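Local coordinates for protein nucleoside diphosphate kinase (Pyrobaculum aerophilum, PDB 1XQI) that probably transfers the gamma phosphate of ATP to nucleoside diphosphates by a ping-pong mechanism through a phosphorylated enzyme intermediate, using magnesium as cofactor, at residues I46-A54 / W187-E195. The protein carries 6 engineered substitutions. Residues are numbered along the deposited sequence; the frame is centred on the assembly and turned at random.
Sequences IVALKMVKA and WFREEEVLE
The ammonium group of K50 is held by two acceptors of the C-terminal segment: NZ gives a hydrogen bond of 2.7 Å to the carbonyl O of W187, met nearly end-on (C=O...N 173°), and forms a salt bridge to OE1 of E192 at 3.4 Å, whose hydrogen bond is weak. The same OE1 lies over a face of the R189 guanidinium, an attraction of charges alone, so the carboxylate probably offsets the two neighbouring cations. The K50 chain is extended beyond CG, and its methylenes run alongside F188 in the opposite sense, K50 CG lying 3.7 Å from F188 CE2. A48 sets its CB over the centre of the F188 ring, a CH-pi contact 3.7 Å from the centroid. Shortening K50 to alanine is likely to leave the W187 carbonyl and the E192 carboxylate without their shared cation and to remove the aliphatic chain beside F188. At one end of the contact A54 CB meets the W187 indole at its edge, 4.0 Å from CH2; at the other, L194 N donates a nearly straight bond (165°) to V47 O. In this ferredoxin-like fold the tail leaving helix 177-187 thus packs on strand 45-52, outermost within the chain, whose L49 and M51 make backbone hydrogen bonds to the second subunit; F188 also reaches strands 17-22 and 117-123, and W187 touches helix 56-62.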
loop_
_atom_site.group_PDB
_atom_site.type_symbol
_atom_site.label_atom_id
_atom_site.label_comp_id
_atom_site.label_asym_id
_atom_site.label_seq_id
_atom_site.Cartn_x
_atom_site.Cartn_y
_atom_site.Cartn_z
ATOM N N ILE A 46 2.818 -6.355 -7.475
ATOM C CA ILE A 46 3.212 -5.036 -6.921
ATOM C C ILE A 46 4.647 -5.138 -6.388
ATOM O O ILE A 46 4.906 -5.924 -5.504
ATOM C CB ILE A 46 2.304 -4.610 -5.744
ATOM C CG1 ILE A 46 0.863 -4.389 -6.222
ATOM C CG2 ILE A 46 2.899 -3.375 -4.972
ATOM C CD1 ILE A 46 -0.112 -4.053 -5.071
ATOM N N VAL A 47 5.579 -4.361 -6.938
ATOM C CA VAL A 47 6.995 -4.431 -6.506
ATOM C C VAL A 47 7.446 -3.143 -5.754
ATOM O O VAL A 47 8.593 -3.047 -5.304
ATOM C CB VAL A 47 7.969 -4.770 -7.712
ATOM C CG1 VAL A 47 7.662 -6.141 -8.378
ATOM C CG2 VAL A 47 7.959 -3.705 -8.735
ATOM N N ALA A 48 6.531 -2.159 -5.640
ATOM C CA ALA A 48 6.732 -0.915 -4.895
ATOM C C ALA A 48 5.356 -0.325 -4.587
ATOM O O ALA A 48 4.427 -0.400 -5.390
ATOM C CB ALA A 48 7.611 0.073 -5.666
ATOM N N LEU A 49 5.219 0.220 -3.392
ATOM C CA LEU A 49 3.948 0.695 -2.892
ATOM C C LEU A 49 4.207 1.662 -1.757
ATOM O O LEU A 49 4.881 1.297 -0.818
ATOM C CB LEU A 49 3.136 -0.469 -2.346
ATOM C CG LEU A 49 1.591 -0.472 -2.257
ATOM C CD1 LEU A 49 1.226 -1.136 -0.971
ATOM C CD2 LEU A 49 0.987 0.827 -2.295
ATOM N N LYS A 50 3.689 2.888 -1.843
ATOM C CA LYS A 50 3.685 3.781 -0.699
ATOM C C LYS A 50 2.545 4.784 -0.749
ATOM O O LYS A 50 2.124 5.156 -1.830
ATOM C CB LYS A 50 5.018 4.501 -0.554
ATOM C CG LYS A 50 5.468 5.340 -1.722
ATOM C CD LYS A 50 6.788 5.953 -1.351
ATOM C CE LYS A 50 7.363 6.766 -2.491
ATOM N NZ LYS A 50 8.827 6.956 -2.241
HETATM N N MSE A 51 2.030 5.179 0.418
HETATM C CA MSE A 51 1.076 6.298 0.535
HETATM C C MSE A 51 1.959 7.581 0.716
HETATM O O MSE A 51 2.892 7.591 1.531
HETATM C CB MSE A 51 0.098 6.088 1.708
HETATM C CG MSE A 51 -0.806 7.314 1.960
HETATM SE SE MSE A 51 -2.047 7.043 3.262
HETATM C CE MSE A 51 -3.047 5.915 2.358
ATOM N N VAL A 52 1.691 8.626 -0.069
ATOM C CA VAL A 52 2.453 9.875 0.038
ATOM C C VAL A 52 1.552 11.092 -0.041
ATOM O O VAL A 52 0.631 11.150 -0.851
ATOM C CB VAL A 52 3.526 10.018 -1.082
ATOM C CG1 VAL A 52 4.755 9.131 -0.815
ATOM C CG2 VAL A 52 2.897 9.742 -2.488
ATOM N N LYS A 53 1.825 12.054 0.831
ATOM C CA LYS A 53 1.374 13.439 0.678
ATOM C C LYS A 53 2.376 14.236 -0.169
ATOM O O LYS A 53 3.427 14.623 0.314
ATOM C CB LYS A 53 1.239 14.073 2.067
ATOM C CG LYS A 53 0.313 15.276 2.109
ATOM C CD LYS A 53 -1.128 14.917 1.673
ATOM C CE LYS A 53 -1.860 16.183 1.298
ATOM N NZ LYS A 53 -0.920 17.051 0.493
ATOM N N ALA A 54 2.060 14.455 -1.436
ATOM C CA ALA A 54 2.984 15.127 -2.350
ATOM C C ALA A 54 2.917 16.645 -2.249
ATOM O O ALA A 54 1.855 17.217 -2.041
ATOM C CB ALA A 54 2.695 14.690 -3.751
ATOM N N TRP A 187 9.732 8.562 -8.181
ATOM C CA TRP A 187 9.119 8.238 -6.880
ATOM C C TRP A 187 9.871 7.240 -5.994
ATOM O O TRP A 187 9.625 7.217 -4.802
ATOM C CB TRP A 187 7.720 7.671 -7.089
ATOM C CG TRP A 187 6.692 8.643 -7.555
ATOM C CD1 TRP A 187 6.084 8.676 -8.780
ATOM C CD2 TRP A 187 6.129 9.712 -6.797
ATOM N NE1 TRP A 187 5.189 9.728 -8.843
ATOM C CE2 TRP A 187 5.182 10.370 -7.637
ATOM C CE3 TRP A 187 6.347 10.202 -5.497
ATOM C CZ2 TRP A 187 4.441 11.481 -7.214
ATOM C CZ3 TRP A 187 5.611 11.312 -5.070
ATOM C CH2 TRP A 187 4.671 11.948 -5.937
ATOM N N PHE A 188 10.747 6.407 -6.556
ATOM C CA PHE A 188 11.395 5.328 -5.797
ATOM C C PHE A 188 12.917 5.299 -5.953
ATOM O O PHE A 188 13.432 5.358 -7.072
ATOM C CB PHE A 188 10.787 3.941 -6.154
ATOM C CG PHE A 188 9.296 3.845 -5.889
ATOM C CD1 PHE A 188 8.380 4.014 -6.923
ATOM C CD2 PHE A 188 8.817 3.636 -4.607
ATOM C CE1 PHE A 188 7.027 3.963 -6.705
ATOM C CE2 PHE A 188 7.442 3.578 -4.358
ATOM C CZ PHE A 188 6.540 3.742 -5.407
ATOM N N ARG A 189 13.638 5.200 -4.832
ATOM C CA ARG A 189 15.074 4.875 -4.894
ATOM C C ARG A 189 15.193 3.435 -5.375
ATOM O O ARG A 189 14.239 2.677 -5.297
ATOM C CB ARG A 189 15.756 5.011 -3.523
ATOM C CG ARG A 189 16.047 6.446 -3.044
ATOM C CD ARG A 189 14.880 7.046 -2.249
ATOM N NE ARG A 189 14.546 6.337 -0.991
ATOM C CZ ARG A 189 13.539 6.684 -0.168
ATOM N NH1 ARG A 189 12.765 7.736 -0.457
ATOM N NH2 ARG A 189 13.302 5.992 0.954
ATOM N N GLU A 190 16.355 3.053 -5.880
ATOM C CA GLU A 190 16.612 1.659 -6.282
ATOM C C GLU A 190 16.141 0.630 -5.247
ATOM O O GLU A 190 15.519 -0.372 -5.591
ATOM C CB GLU A 190 18.108 1.479 -6.571
ATOM C CG GLU A 190 18.522 2.088 -7.900
ATOM C CD GLU A 190 17.458 1.828 -8.972
ATOM O OE1 GLU A 190 16.781 2.804 -9.391
ATOM O OE2 GLU A 190 17.272 0.644 -9.358
ATOM N N GLU A 191 16.417 0.922 -3.978
ATOM C CA GLU A 191 16.199 0.003 -2.870
ATOM C C GLU A 191 14.711 -0.258 -2.590
ATOM O O GLU A 191 14.356 -1.268 -1.976
ATOM C CB GLU A 191 16.888 0.530 -1.591
ATOM C CG GLU A 191 18.384 0.885 -1.728
ATOM C CD GLU A 191 18.597 2.378 -2.000
ATOM O OE1 GLU A 191 18.717 3.168 -1.025
ATOM O OE2 GLU A 191 18.642 2.754 -3.196
ATOM N N GLU A 192 13.847 0.653 -3.027
ATOM C CA GLU A 192 12.405 0.501 -2.823
ATOM C C GLU A 192 11.697 -0.270 -3.935
ATOM O O GLU A 192 10.591 -0.749 -3.710
ATOM C CB GLU A 192 11.731 1.861 -2.624
ATOM C CG GLU A 192 12.198 2.638 -1.408
ATOM C CD GLU A 192 11.352 3.881 -1.162
ATOM O OE1 GLU A 192 11.463 4.851 -1.957
ATOM O OE2 GLU A 192 10.577 3.883 -0.166
ATOM N N VAL A 193 12.308 -0.372 -5.120
ATOM C CA VAL A 193 11.728 -1.143 -6.234
ATOM C C VAL A 193 12.377 -2.507 -6.187
ATOM O O VAL A 193 13.457 -2.746 -6.757
ATOM C CB VAL A 193 11.952 -0.508 -7.638
ATOM C CG1 VAL A 193 11.321 -1.367 -8.730
ATOM C CG2 VAL A 193 11.402 0.886 -7.686
ATOM N N LEU A 194 11.708 -3.418 -5.503
ATOM C CA LEU A 194 12.373 -4.644 -5.088
ATOM C C LEU A 194 12.313 -5.856 -6.052
ATOM O O LEU A 194 11.218 -6.342 -6.421
ATOM C CB LEU A 194 11.987 -4.979 -3.636
ATOM C CG LEU A 194 10.585 -4.639 -3.163
ATOM C CD1 LEU A 194 9.733 -5.858 -3.468
ATOM C CD2 LEU A 194 10.552 -4.251 -1.662
ATOM N N GLU A 195 13.512 -6.305 -6.458
ATOM C CA GLU A 195 13.675 -7.445 -7.377
ATOM C C GLU A 195 14.056 -8.696 -6.579
ATOM O O GLU A 195 13.197 -9.162 -5.789
ATOM C CB GLU A 195 14.737 -7.158 -8.482
ATOM C CG GLU A 195 14.471 -5.862 -9.348
ATOM C CD GLU A 195 13.095 -5.870 -10.083
ATOM O OE1 GLU A 195 12.678 -4.781 -10.588
ATOM O OE2 GLU A 195 12.431 -6.966 -10.162
#